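Local coordinates for protein inositol dehydrogenase (Lactobacillus casei, PDB 4N54) that binds NAD(H) and scyllo-inositol side by side and, as its name implies, probably catalyses the NAD-dependent oxidation of this sugar alcohol, at residues A[104-109]-A[132-137]; A[137-142]-A[196-201]; A[188-193]-A[334-339]; A[229-234]-A[245-250]. All coordinates share one frame; numbering follows the deposited sequence.

Interaction 1. Residues A[104-109]-A[132-137]; sequences VFSEKP and FQLGFM. With NAI (1,4-dihydronicotinamide adenine dinucleotide), chain E; 2H3 ((1r,2r,3r,4r,5r,6r)-cyclohexane-1,2,3,4,5,6-hexol), chain F.
Val104, Phe105 and Ser106 pair in parallel register with Phe132, Gln133 and Leu134. Gln133 N donates to Val104 O and Ser106 N to Gln133 O, each at 3.0 Å and nearly straight, and a weak bond from Gly135 N to Ser106 O continues the pairing.

Side chains pack on both faces of the strand pair. Val104 CG1 sits at the edge of the Phe132 ring, 3.9 Å from CD1, while a methyl of Leu134, CD1, lies 3.3 Å from Ser106 O. On the face of Phe105 and Gln133, the Phe105 ring has CG anti to the backbone N (chi1 173°), which carries CZ to 3.7 Å from Gly135 CA.

The two strands and helix 114-126 form a beta-alpha-beta unit at the border of the Rossmann sheet, 132-134 being its outermost strand within the chain, and the cofactor lies beyond their C-terminal ends.

Ligand bonds gather there. The nicotinamide amide N7N gives Glu107 OE1 a straight bond of 3.0 Å and Met137 SD a weak one. Glu107 OE1 also receives Lys108 N, from above the carboxylate plane, and OE2 is bonded to His29. Lys108 O accepts from the ribose O2D at 3.0 Å; its NZ, less surely placed, points to O1 and O2 of scyllo-inositol. A cis peptide bond precedes Pro109.

Interaction 2. Residues A[137-142]-A[196-201]; sequences MRRFDD and DIDVIR. With NAI (1,4-dihydronicotinamide adenine dinucleotide), chain E.
Arg139 grips Asp198 side-on, one nitrogen to each carboxylate oxygen. NE meets the syn lone pair of OD2 at 2.8 Å, almost in the guanidinium plane and with an N-H...O angle of 169°; NH2 reaches OD1 at 2.7 Å, somewhat out of both planes. The two flat groups are nearly coplanar, 24° apart. Arg138 makes a looser salt bridge: its NH1 comes to Asp196 OD1 at 3.1 Å from above the carboxylate, the two planes 79° apart, while its CD rests 4.2 Å from Val199 CG2.

Farther out, Ser164 bonds Asp196 OD1, and Ser166 bonds both Asp196 OD2 and Arg138 NH2. Trp202 makes a cation-pi contact with Arg139. The 3-10 segment 137-140 presents both arginines to helix 193-204, and its Met137 CE lies 3.2 Å from O7N of the nicotinamide amide.

Two arginine-aspartate pairs probably balance charge here, that of Arg138 near the substrate. Arg201, close to Arg139, is paired with Glu207 and Asp327, so their like charges are probably offset on both sides.

Interaction 3. Residues A[188-193]-A[334-339]; sequences LFLDMS and AALALQ. With 2H3 ((1r,2r,3r,4r,5r,6r)-cyclohexane-1,2,3,4,5,6-hexol), chain F.
Phe189 points its CB at helix 325-344, 3.9 Å from Ala335 O and close to Leu338 CB. With CG anti to the carbonyl carbon (chi1 -62°), the ring stands against that helix: CG and CD1 each lie 3.9 Å from Leu338 CB, which makes a CH-pi contact over one face, offset toward the rim. On the other side of CG, CD2 meets Gln339 OE1 at 3.3 Å in the ring plane, and CE2 is 4.0 Å from the same oxygen. A water ties that oxygen to the backbone, donating to Gln339 OE1 at 2.6 Å and accepting from Leu190 N.

Leu190, next along the helix, packs its CD2 3.6 Å from Ala335 CB; the small alanine probably allows the 5.3 Å approach of Leu190 CA to Ala335 CA.

Turned away from this packing, Asp191 OD1 and OD2 accept from O1 and O6 of scyllo-inositol, each at 2.7 Å. With Met192 it lines the substrate pocket in the GFO/IDH/MocA C-terminal domain.

Interaction 4. Residues A[229-234]-A[245-250]; sequences LETGAA and ILVAGR. With 2H3 ((1r,2r,3r,4r,5r,6r)-cyclohexane-1,2,3,4,5,6-hexol), chain F.
Gly232 N donates to Ala248 O at 2.7 Å, and the return bond from Ala248 N to Gly232 O, at 2.9 Å, completes a hydrogen-bonded antiparallel pair. Ala234 and Leu246 form the next such pair, again with a bond each way. Between and beyond them Thr231 faces Gly249 and Ala233 faces Val247 as non-hydrogen-bonded pairs; Val247 CA brings its hydrogen to Gly232 O. This is the hairpin of strands 231-238 and 243-249 in the C-terminal domain's large sheet.

Thr231, Ala233 and Val247 share one face, where Val247 CG1, anti to the backbone N (chi1 176°), lies 3.5 Å from Gly232 O. Met243 and Ile245 of the second subunit pack on this side, so the face belongs to a subunit interface. Ala234, Leu246 and Ala248 look the other way, onto helices of their own chain: Leu338 lies against Ala234 and Leu246.

At the end of the hairpin Arg250 N bonds Glu230 O at 2.8 Å. A water accepts from Arg250 NE at 3.0 Å while donating to Leu229 O. The guanidinium then reaches O6 of scyllo-inositol edge-on through a weak NH1 bond of 3.4 Å. Salt bridges to Asp191 and Asp168 hold NH2 and NH1, so the arginine probably lowers the cost of bringing two carboxylates together beside the substrate.

Overall arrangement
Scyllo-inositol ties interactions 1, 3 and 4 together. Lys108 NZ of interaction 1 and Asp191 OD1 of interaction 3 form a salt bridge of 2.9 Å, although the former atom's place is less sure; Asp191 OD2 pairs with Arg250 NH2 of interaction 4 at 2.6 Å. Asp191 thus links the Rossmann side of the pocket to the hairpin, while interactions 1 and 4 themselves come no nearer than about 7 Å between nearest atoms. Interaction 2 shares Met137 with interaction 1, and both touch the cofactor. Its helix 193-204 also packs on the other two: Ile197 CD1 lies 3.5 Å from Ala334 CB, and Asp196 CB 3.5 Å from Leu246 CD2.

Interaction 1. Residues A[104-109]-A[132-137]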
# COMPACT_ATOMS: atom_id res chain seq x y z
N VAL A 104 -27.68 20.42 -25.14
CA VAL A 104 -27.34 20.87 -23.79
C VAL A 104 -26.52 19.90 -22.95
O VAL A 104 -26.85 18.72 -22.83
CB VAL A 104 -28.60 21.21 -23.01
CG1 VAL A 104 -28.28 21.41 -21.56
CG2 VAL A 104 -29.24 22.45 -23.58
N PHE A 105 -25.43 20.41 -22.38
CA PHE A 105 -24.74 19.75 -21.29
C PHE A 105 -24.95 20.62 -20.07
O PHE A 105 -24.74 21.81 -20.13
CB PHE A 105 -23.25 19.59 -21.60
CG PHE A 105 -22.42 19.07 -20.46
CD1 PHE A 105 -21.98 19.90 -19.46
CD2 PHE A 105 -22.04 17.75 -20.41
CE1 PHE A 105 -21.21 19.42 -18.44
CE2 PHE A 105 -21.27 17.27 -19.39
CZ PHE A 105 -20.86 18.10 -18.40
N SER A 106 -25.39 20.02 -18.98
CA SER A 106 -25.55 20.73 -17.73
C SER A 106 -24.75 20.06 -16.62
O SER A 106 -24.76 18.85 -16.49
CB SER A 106 -27.01 20.79 -17.32
OG SER A 106 -27.18 21.39 -16.06
N GLU A 107 -24.08 20.87 -15.81
CA GLU A 107 -23.43 20.35 -14.64
C GLU A 107 -24.43 19.90 -13.61
O GLU A 107 -25.60 20.24 -13.67
CB GLU A 107 -22.49 21.37 -14.02
CG GLU A 107 -21.07 21.30 -14.50
CD GLU A 107 -20.46 19.93 -14.34
OE1 GLU A 107 -20.83 19.21 -13.40
OE2 GLU A 107 -19.61 19.58 -15.16
N LYS A 108 -23.94 19.11 -12.67
CA LYS A 108 -24.68 18.66 -11.53
C LYS A 108 -24.77 19.78 -10.51
O LYS A 108 -23.98 20.69 -10.54
CB LYS A 108 -23.95 17.47 -10.91
CG LYS A 108 -22.49 17.78 -10.48
CD LYS A 108 -22.39 17.95 -8.99
CE LYS A 108 -22.00 19.35 -8.61
NZ LYS A 108 -21.82 19.51 -7.17
N PRO A 109 -25.78 19.74 -9.64
CA PRO A 109 -26.99 18.95 -9.78
C PRO A 109 -27.85 19.57 -10.86
O PRO A 109 -27.56 20.67 -11.29
CB PRO A 109 -27.67 19.11 -8.43
CG PRO A 109 -27.13 20.32 -7.87
CD PRO A 109 -25.74 20.43 -8.35
N PHE A 132 -29.41 15.86 -24.45
CA PHE A 132 -29.29 16.28 -23.07
C PHE A 132 -28.38 15.36 -22.27
O PHE A 132 -28.64 14.18 -22.14
CB PHE A 132 -30.64 16.39 -22.37
CG PHE A 132 -30.54 16.85 -20.96
CD1 PHE A 132 -30.27 18.17 -20.68
CD2 PHE A 132 -30.70 15.97 -19.92
CE1 PHE A 132 -30.17 18.59 -19.41
CE2 PHE A 132 -30.59 16.41 -18.64
CZ PHE A 132 -30.33 17.72 -18.39
N GLN A 133 -27.30 15.94 -21.75
CA GLN A 133 -26.35 15.20 -20.94
C GLN A 133 -26.07 15.92 -19.65
O GLN A 133 -25.76 17.09 -19.64
CB GLN A 133 -25.05 14.97 -21.71
CG GLN A 133 -24.06 14.08 -21.02
CD GLN A 133 -22.89 13.79 -21.89
OE1 GLN A 133 -23.02 13.68 -23.10
NE2 GLN A 133 -21.72 13.69 -21.30
N LEU A 134 -26.20 15.20 -18.55
CA LEU A 134 -25.91 15.72 -17.24
C LEU A 134 -24.51 15.30 -16.80
O LEU A 134 -24.05 14.22 -17.11
CB LEU A 134 -26.95 15.22 -16.27
CG LEU A 134 -26.85 15.63 -14.82
CD1 LEU A 134 -26.88 17.12 -14.69
CD2 LEU A 134 -27.99 15.01 -14.12
N GLY A 135 -23.84 16.18 -16.05
CA GLY A 135 -22.42 16.06 -15.80
C GLY A 135 -21.98 15.26 -14.60
O GLY A 135 -21.16 15.71 -13.82
N PHE A 136 -22.51 14.06 -14.46
CA PHE A 136 -22.00 13.11 -13.51
C PHE A 136 -20.73 12.45 -14.06
O PHE A 136 -20.77 11.32 -14.52
CB PHE A 136 -23.06 12.08 -13.17
CG PHE A 136 -24.15 12.60 -12.29
CD1 PHE A 136 -23.88 13.11 -11.05
CD2 PHE A 136 -25.46 12.54 -12.70
CE1 PHE A 136 -24.88 13.56 -10.25
CE2 PHE A 136 -26.45 12.99 -11.89
CZ PHE A 136 -26.16 13.50 -10.67
N MET A 137 -19.62 13.16 -13.98
CA MET A 137 -18.39 12.76 -14.62
C MET A 137 -17.76 11.47 -14.10
O MET A 137 -17.00 10.84 -14.81
CB MET A 137 -17.36 13.89 -14.58
CG MET A 137 -16.66 14.05 -13.26
SD MET A 137 -17.74 14.48 -11.93
CE MET A 137 -16.58 14.60 -10.60
PA NAI E . -17.95 29.30 -9.56
O1A NAI E . -18.67 30.09 -8.61
O2A NAI E . -16.52 29.01 -9.43
O5B NAI E . -18.15 29.84 -10.99
C5B NAI E . -19.36 30.44 -11.36
C4B NAI E . -19.29 31.01 -12.75
O4B NAI E . -20.62 31.21 -13.18
C3B NAI E . -18.65 32.38 -12.81
O3B NAI E . -18.06 32.52 -14.08
C2B NAI E . -19.80 33.35 -12.80
O2B NAI E . -19.44 34.50 -13.52
C1B NAI E . -20.83 32.55 -13.55
N9A NAI E . -22.19 32.97 -13.22
C8A NAI E . -22.71 33.07 -12.02
N7A NAI E . -23.98 33.47 -12.06
C5A NAI E . -24.30 33.61 -13.33
C6A NAI E . -25.50 34.00 -14.08
N6A NAI E . -26.60 34.31 -13.42
N1A NAI E . -25.46 34.02 -15.41
C2A NAI E . -24.33 33.69 -16.04
N3A NAI E . -23.21 33.32 -15.43
C4A NAI E . -23.12 33.27 -14.09
O3 NAI E . -18.74 27.94 -9.62
PN NAI E . -18.14 26.55 -10.00
O1N NAI E . -17.42 26.03 -8.87
O2N NAI E . -17.50 26.63 -11.29
O5D NAI E . -19.44 25.70 -10.18
C5D NAI E . -20.16 25.65 -11.40
C4D NAI E . -21.13 24.48 -11.49
O4D NAI E . -20.41 23.30 -11.72
C3D NAI E . -21.96 24.28 -10.24
O3D NAI E . -23.27 23.93 -10.62
C2D NAI E . -21.27 23.12 -9.58
O2D NAI E . -22.15 22.34 -8.81
C1D NAI E . -20.67 22.36 -10.74
N1N NAI E . -19.39 21.77 -10.43
C2N NAI E . -19.24 20.51 -10.72
C3N NAI E . -18.08 19.83 -10.48
C7N NAI E . -17.99 18.39 -10.81
O7N NAI E . -17.23 17.71 -10.23
N7N NAI E . -18.75 17.83 -11.72
C4N NAI E . -16.90 20.54 -9.87
C5N NAI E . -17.20 21.93 -9.62
C6N NAI E . -18.42 22.48 -9.91
O3 2H3 F . -16.77 17.54 -7.24
C3 2H3 F . -17.20 18.50 -6.36
C4 2H3 F . -16.08 19.41 -5.96
O4 2H3 F . -15.16 18.71 -5.22
C5 2H3 F . -16.57 20.50 -5.05
O5 2H3 F . -15.55 21.33 -4.68
C6 2H3 F . -17.65 21.29 -5.72
O6 2H3 F . -18.09 22.28 -4.90
C1 2H3 F . -18.82 20.44 -6.07
O1 2H3 F . -19.66 21.20 -6.84
C2 2H3 F . -18.36 19.19 -7.01
O2 2H3 F . -19.38 18.29 -7.19

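Interaction 2. Residues A[137-142]-A[196-201]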
# COMPACT_ATOMS: atom_id res chain seq x y z
N MET A 137 -19.62 13.16 -13.98
CA MET A 137 -18.39 12.76 -14.62
C MET A 137 -17.76 11.47 -14.10
O MET A 137 -17.00 10.84 -14.81
CB MET A 137 -17.36 13.89 -14.58
CG MET A 137 -16.66 14.05 -13.26
SD MET A 137 -17.74 14.48 -11.93
CE MET A 137 -16.58 14.60 -10.60
N ARG A 138 -18.08 11.08 -12.88
CA ARG A 138 -17.55 9.85 -12.33
C ARG A 138 -17.89 8.63 -13.19
O ARG A 138 -17.14 7.68 -13.22
CB ARG A 138 -18.04 9.64 -10.91
CG ARG A 138 -17.38 10.52 -9.90
CD ARG A 138 -17.77 10.19 -8.50
NE ARG A 138 -17.57 11.33 -7.62
CZ ARG A 138 -17.68 11.28 -6.31
NH1 ARG A 138 -17.97 10.15 -5.71
NH2 ARG A 138 -17.49 12.36 -5.60
N ARG A 139 -19.02 8.69 -13.87
CA ARG A 139 -19.44 7.62 -14.77
C ARG A 139 -18.44 7.44 -15.90
O ARG A 139 -18.41 6.40 -16.53
CB ARG A 139 -20.81 7.91 -15.36
CG ARG A 139 -21.90 7.97 -14.35
CD ARG A 139 -23.20 7.61 -14.97
NE ARG A 139 -24.30 7.67 -14.04
CZ ARG A 139 -25.49 7.14 -14.27
NH1 ARG A 139 -25.71 6.51 -15.40
NH2 ARG A 139 -26.44 7.24 -13.37
N PHE A 140 -17.65 8.47 -16.15
CA PHE A 140 -16.64 8.42 -17.18
C PHE A 140 -15.23 8.14 -16.65
O PHE A 140 -14.31 7.95 -17.42
CB PHE A 140 -16.64 9.71 -17.97
CG PHE A 140 -17.79 9.84 -18.91
CD1 PHE A 140 -18.96 10.42 -18.51
CD2 PHE A 140 -17.69 9.40 -20.21
CE1 PHE A 140 -19.99 10.55 -19.38
CE2 PHE A 140 -18.73 9.53 -21.06
CZ PHE A 140 -19.88 10.10 -20.65
N ASP A 141 -15.08 8.11 -15.33
CA ASP A 141 -13.79 7.88 -14.72
C ASP A 141 -13.28 6.44 -14.90
O ASP A 141 -13.99 5.48 -14.62
CB ASP A 141 -13.80 8.28 -13.25
CG ASP A 141 -12.45 8.05 -12.58
OD1 ASP A 141 -11.54 8.85 -12.82
OD2 ASP A 141 -12.31 7.07 -11.84
N ASP A 142 -12.04 6.32 -15.36
CA ASP A 142 -11.44 5.03 -15.70
C ASP A 142 -11.46 4.03 -14.55
O ASP A 142 -11.70 2.86 -14.76
CB ASP A 142 -10.01 5.20 -16.21
CG ASP A 142 -9.95 5.62 -17.67
OD1 ASP A 142 -10.98 5.55 -18.36
OD2 ASP A 142 -8.88 6.03 -18.12
N ASP A 196 -22.28 10.72 -5.19
CA ASP A 196 -22.31 9.43 -4.55
C ASP A 196 -23.66 8.76 -4.71
O ASP A 196 -23.74 7.56 -4.86
CB ASP A 196 -21.99 9.57 -3.08
CG ASP A 196 -20.64 10.18 -2.83
OD1 ASP A 196 -19.64 9.55 -3.16
OD2 ASP A 196 -20.60 11.30 -2.30
N ILE A 197 -24.71 9.55 -4.68
CA ILE A 197 -26.05 9.05 -4.89
C ILE A 197 -26.15 8.43 -6.27
O ILE A 197 -26.64 7.34 -6.43
CB ILE A 197 -27.09 10.15 -4.72
CG1 ILE A 197 -27.26 10.47 -3.24
CG2 ILE A 197 -28.40 9.73 -5.32
CD1 ILE A 197 -28.16 11.56 -2.98
N ASP A 198 -25.63 9.14 -7.26
CA ASP A 198 -25.64 8.65 -8.62
C ASP A 198 -24.81 7.38 -8.81
O ASP A 198 -25.20 6.51 -9.55
CB ASP A 198 -25.17 9.72 -9.57
CG ASP A 198 -25.28 9.28 -11.00
OD1 ASP A 198 -26.40 9.21 -11.50
OD2 ASP A 198 -24.24 9.00 -11.62
N VAL A 199 -23.68 7.30 -8.12
CA VAL A 199 -22.85 6.11 -8.13
C VAL A 199 -23.59 4.93 -7.56
O VAL A 199 -23.57 3.86 -8.12
CB VAL A 199 -21.53 6.33 -7.38
CG1 VAL A 199 -20.88 5.02 -7.03
CG2 VAL A 199 -20.61 7.17 -8.21
N ILE A 200 -24.24 5.14 -6.43
CA ILE A 200 -25.07 4.12 -5.82
C ILE A 200 -26.16 3.63 -6.76
O ILE A 200 -26.39 2.45 -6.86
CB ILE A 200 -25.67 4.60 -4.50
CG1 ILE A 200 -24.55 4.91 -3.51
CG2 ILE A 200 -26.56 3.55 -3.92
CD1 ILE A 200 -24.99 5.44 -2.22
N ARG A 201 -26.78 4.55 -7.48
CA ARG A 201 -27.82 4.19 -8.44
C ARG A 201 -27.26 3.49 -9.68
O ARG A 201 -27.85 2.54 -10.17
CB ARG A 201 -28.61 5.43 -8.85
CG ARG A 201 -29.45 6.00 -7.75
CD ARG A 201 -30.18 7.21 -8.22
NE ARG A 201 -31.23 6.87 -9.16
CZ ARG A 201 -31.17 7.10 -10.45
NH1 ARG A 201 -30.12 7.70 -10.98
NH2 ARG A 201 -32.18 6.74 -11.22
PA NAI E . -17.95 29.30 -9.56
O1A NAI E . -18.67 30.09 -8.61
O2A NAI E . -16.52 29.01 -9.43
O5B NAI E . -18.15 29.84 -10.99
C5B NAI E . -19.36 30.44 -11.36
C4B NAI E . -19.29 31.01 -12.75
O4B NAI E . -20.62 31.21 -13.18
C3B NAI E . -18.65 32.38 -12.81
O3B NAI E . -18.06 32.52 -14.08
C2B NAI E . -19.80 33.35 -12.80
O2B NAI E . -19.44 34.50 -13.52
C1B NAI E . -20.83 32.55 -13.55
N9A NAI E . -22.19 32.97 -13.22
C8A NAI E . -22.71 33.07 -12.02
N7A NAI E . -23.98 33.47 -12.06
C5A NAI E . -24.30 33.61 -13.33
C6A NAI E . -25.50 34.00 -14.08
N6A NAI E . -26.60 34.31 -13.42
N1A NAI E . -25.46 34.02 -15.41
C2A NAI E . -24.33 33.69 -16.04
N3A NAI E . -23.21 33.32 -15.43
C4A NAI E . -23.12 33.27 -14.09
O3 NAI E . -18.74 27.94 -9.62
PN NAI E . -18.14 26.55 -10.00
O1N NAI E . -17.42 26.03 -8.87
O2N NAI E . -17.50 26.63 -11.29
O5D NAI E . -19.44 25.70 -10.18
C5D NAI E . -20.16 25.65 -11.40
C4D NAI E . -21.13 24.48 -11.49
O4D NAI E . -20.41 23.30 -11.72
C3D NAI E . -21.96 24.28 -10.24
O3D NAI E . -23.27 23.93 -10.62
C2D NAI E . -21.27 23.12 -9.58
O2D NAI E . -22.15 22.34 -8.81
C1D NAI E . -20.67 22.36 -10.74
N1N NAI E . -19.39 21.77 -10.43
C2N NAI E . -19.24 20.51 -10.72
C3N NAI E . -18.08 19.83 -10.48
C7N NAI E . -17.99 18.39 -10.81
O7N NAI E . -17.23 17.71 -10.23
N7N NAI E . -18.75 17.83 -11.72
C4N NAI E . -16.90 20.54 -9.87
C5N NAI E . -17.20 21.93 -9.62
C6N NAI E . -18.42 22.48 -9.91

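Interaction 3. Residues A[188-193]-A[334-339]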
# COMPACT_ATOMS: atom_id res chain seq x y z
N LEU A 188 -24.09 20.88 1.31
CA LEU A 188 -23.16 19.77 1.16
C LEU A 188 -23.74 18.58 0.41
O LEU A 188 -23.07 17.97 -0.42
CB LEU A 188 -22.69 19.31 2.53
CG LEU A 188 -21.61 18.24 2.66
CD1 LEU A 188 -20.34 18.68 2.01
CD2 LEU A 188 -21.38 17.92 4.09
N PHE A 189 -25.00 18.28 0.69
CA PHE A 189 -25.63 17.11 0.16
C PHE A 189 -25.99 17.21 -1.31
O PHE A 189 -25.82 16.27 -2.05
CB PHE A 189 -26.82 16.75 1.03
CG PHE A 189 -26.45 16.43 2.43
CD1 PHE A 189 -25.69 15.33 2.70
CD2 PHE A 189 -26.84 17.21 3.46
CE1 PHE A 189 -25.34 15.04 3.97
CE2 PHE A 189 -26.49 16.92 4.73
CZ PHE A 189 -25.75 15.83 4.99
N LEU A 190 -26.47 18.38 -1.72
CA LEU A 190 -26.81 18.64 -3.10
C LEU A 190 -25.58 18.92 -3.95
O LEU A 190 -25.60 18.72 -5.14
CB LEU A 190 -27.73 19.85 -3.19
CG LEU A 190 -29.24 19.70 -3.09
CD1 LEU A 190 -29.76 18.90 -4.24
CD2 LEU A 190 -29.63 19.09 -1.78
N ASP A 191 -24.52 19.42 -3.32
CA ASP A 191 -23.33 19.81 -4.05
C ASP A 191 -22.32 18.68 -4.17
O ASP A 191 -21.71 18.52 -5.19
CB ASP A 191 -22.68 21.02 -3.39
CG ASP A 191 -21.60 21.63 -4.25
OD1 ASP A 191 -21.84 21.82 -5.44
OD2 ASP A 191 -20.50 21.89 -3.73
N MET A 192 -22.16 17.91 -3.10
CA MET A 192 -21.17 16.86 -3.04
C MET A 192 -21.79 15.47 -3.08
O MET A 192 -21.49 14.68 -3.95
CB MET A 192 -20.34 16.97 -1.76
CG MET A 192 -19.46 18.16 -1.73
SD MET A 192 -18.22 18.15 -3.00
CE MET A 192 -17.11 16.95 -2.33
N SER A 193 -22.65 15.19 -2.10
CA SER A 193 -23.22 13.88 -1.89
C SER A 193 -24.00 13.37 -3.09
O SER A 193 -24.26 12.19 -3.21
CB SER A 193 -24.10 13.87 -0.64
OG SER A 193 -23.36 13.85 0.54
N ALA A 334 -32.95 12.49 -3.66
CA ALA A 334 -32.35 11.85 -2.51
C ALA A 334 -31.51 12.82 -1.69
O ALA A 334 -31.39 12.68 -0.49
CB ALA A 334 -31.53 10.69 -2.94
N ALA A 335 -30.93 13.80 -2.36
CA ALA A 335 -30.10 14.78 -1.68
C ALA A 335 -30.94 15.68 -0.79
O ALA A 335 -30.57 15.97 0.32
CB ALA A 335 -29.32 15.57 -2.67
N LEU A 336 -32.10 16.10 -1.30
CA LEU A 336 -33.05 16.88 -0.51
C LEU A 336 -33.48 16.13 0.72
O LEU A 336 -33.64 16.71 1.78
CB LEU A 336 -34.27 17.24 -1.35
CG LEU A 336 -34.09 18.32 -2.41
CD1 LEU A 336 -35.27 18.40 -3.31
CD2 LEU A 336 -33.88 19.65 -1.76
N ALA A 337 -33.67 14.82 0.59
CA ALA A 337 -34.05 14.00 1.71
C ALA A 337 -32.97 13.98 2.76
O ALA A 337 -33.26 13.97 3.94
CB ALA A 337 -34.36 12.62 1.26
N LEU A 338 -31.73 13.95 2.31
CA LEU A 338 -30.58 13.98 3.20
C LEU A 338 -30.56 15.31 3.94
O LEU A 338 -30.33 15.36 5.12
CB LEU A 338 -29.29 13.81 2.42
CG LEU A 338 -28.94 12.42 1.91
CD1 LEU A 338 -27.88 12.54 0.87
CD2 LEU A 338 -28.46 11.57 3.01
N GLN A 339 -30.84 16.37 3.21
CA GLN A 339 -30.83 17.71 3.76
C GLN A 339 -31.89 17.81 4.84
O GLN A 339 -31.60 18.23 5.94
CB GLN A 339 -31.03 18.73 2.65
CG GLN A 339 -30.87 20.19 3.06
CD GLN A 339 -29.53 20.49 3.68
OE1 GLN A 339 -28.50 20.06 3.20
NE2 GLN A 339 -29.55 21.24 4.77
O3 2H3 F . -16.77 17.54 -7.24
C3 2H3 F . -17.20 18.50 -6.36
C4 2H3 F . -16.08 19.41 -5.96
O4 2H3 F . -15.16 18.71 -5.22
C5 2H3 F . -16.57 20.50 -5.05
O5 2H3 F . -15.55 21.33 -4.68
C6 2H3 F . -17.65 21.29 -5.72
O6 2H3 F . -18.09 22.28 -4.90
C1 2H3 F . -18.82 20.44 -6.07
O1 2H3 F . -19.66 21.20 -6.84
C2 2H3 F . -18.36 19.19 -7.01
O2 2H3 F . -19.38 18.29 -7.19
O HOH W 1 -27.67 20.11 0.76

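Interaction 4. Residues A[229-234]-A[245-250]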
# COMPACT_ATOMS: atom_id res chain seq x y z
N LEU A 229 -22.28 23.20 5.83
CA LEU A 229 -21.84 22.11 6.67
C LEU A 229 -20.41 21.70 6.34
O LEU A 229 -20.03 21.60 5.19
CB LEU A 229 -22.78 20.92 6.50
CG LEU A 229 -22.62 19.74 7.43
CD1 LEU A 229 -22.85 20.12 8.87
CD2 LEU A 229 -23.57 18.64 7.03
N GLU A 230 -19.64 21.47 7.38
CA GLU A 230 -18.24 21.14 7.26
C GLU A 230 -18.02 19.67 7.00
O GLU A 230 -17.24 19.32 6.15
CB GLU A 230 -17.51 21.56 8.53
CG GLU A 230 -16.06 21.19 8.62
CD GLU A 230 -15.46 21.69 9.90
OE1 GLU A 230 -15.08 22.86 9.92
OE2 GLU A 230 -15.40 20.94 10.88
N THR A 231 -18.71 18.83 7.76
CA THR A 231 -18.68 17.39 7.56
C THR A 231 -20.03 16.73 7.87
O THR A 231 -20.58 16.91 8.94
CB THR A 231 -17.60 16.70 8.43
OG1 THR A 231 -16.37 17.43 8.37
CG2 THR A 231 -17.34 15.28 7.94
N GLY A 232 -20.53 15.96 6.91
CA GLY A 232 -21.74 15.20 7.09
C GLY A 232 -21.59 13.70 6.93
O GLY A 232 -20.74 13.22 6.18
N ALA A 233 -22.43 12.96 7.62
CA ALA A 233 -22.46 11.51 7.55
C ALA A 233 -23.90 11.03 7.42
O ALA A 233 -24.80 11.65 7.94
CB ALA A 233 -21.83 10.93 8.75
N ALA A 234 -24.11 9.92 6.73
CA ALA A 234 -25.45 9.45 6.47
C ALA A 234 -25.58 7.95 6.25
O ALA A 234 -24.72 7.33 5.65
CB ALA A 234 -26.03 10.17 5.31
N ILE A 245 -23.72 3.95 3.00
CA ILE A 245 -23.14 4.89 3.95
C ILE A 245 -22.49 6.01 3.17
O ILE A 245 -21.83 5.77 2.18
CB ILE A 245 -22.09 4.23 4.83
CG1 ILE A 245 -22.71 3.13 5.68
CG2 ILE A 245 -21.39 5.24 5.71
CD1 ILE A 245 -21.73 2.20 6.27
N LEU A 246 -22.74 7.24 3.59
CA LEU A 246 -22.13 8.39 2.95
C LEU A 246 -21.39 9.22 3.98
O LEU A 246 -21.79 9.29 5.13
CB LEU A 246 -23.18 9.25 2.27
CG LEU A 246 -24.05 8.73 1.13
CD1 LEU A 246 -24.99 9.80 0.68
CD2 LEU A 246 -23.23 8.24 -0.04
N VAL A 247 -20.28 9.80 3.55
CA VAL A 247 -19.64 10.89 4.25
C VAL A 247 -19.27 11.93 3.21
O VAL A 247 -18.80 11.61 2.15
CB VAL A 247 -18.39 10.46 5.04
CG1 VAL A 247 -17.72 11.64 5.64
CG2 VAL A 247 -18.74 9.48 6.12
N ALA A 248 -19.51 13.19 3.53
CA ALA A 248 -19.08 14.30 2.71
C ALA A 248 -18.55 15.38 3.62
O ALA A 248 -18.86 15.40 4.80
CB ALA A 248 -20.18 14.82 1.89
N GLY A 249 -17.74 16.26 3.06
CA GLY A 249 -17.04 17.24 3.86
C GLY A 249 -16.23 18.24 3.08
O GLY A 249 -16.08 18.12 1.88
N ARG A 250 -15.72 19.24 3.78
CA ARG A 250 -14.95 20.28 3.15
C ARG A 250 -13.57 20.41 3.78
O ARG A 250 -12.80 21.27 3.40
CB ARG A 250 -15.68 21.61 3.21
CG ARG A 250 -17.06 21.63 2.61
CD ARG A 250 -17.07 21.46 1.11
NE ARG A 250 -18.39 21.57 0.55
CZ ARG A 250 -18.67 21.49 -0.75
NH1 ARG A 250 -17.72 21.30 -1.63
NH2 ARG A 250 -19.91 21.62 -1.17
O3 2H3 F . -16.77 17.54 -7.24
C3 2H3 F . -17.20 18.50 -6.36
C4 2H3 F . -16.08 19.41 -5.96
O4 2H3 F . -15.16 18.71 -5.22
C5 2H3 F . -16.57 20.50 -5.05
O5 2H3 F . -15.55 21.33 -4.68
C6 2H3 F . -17.65 21.29 -5.72
O6 2H3 F . -18.09 22.28 -4.90
C1 2H3 F . -18.82 20.44 -6.07
O1 2H3 F . -19.66 21.20 -6.84
C2 2H3 F . -18.36 19.19 -7.01
O2 2H3 F . -19.38 18.29 -7.19
O HOH W 2 -20.29 22.29 2.71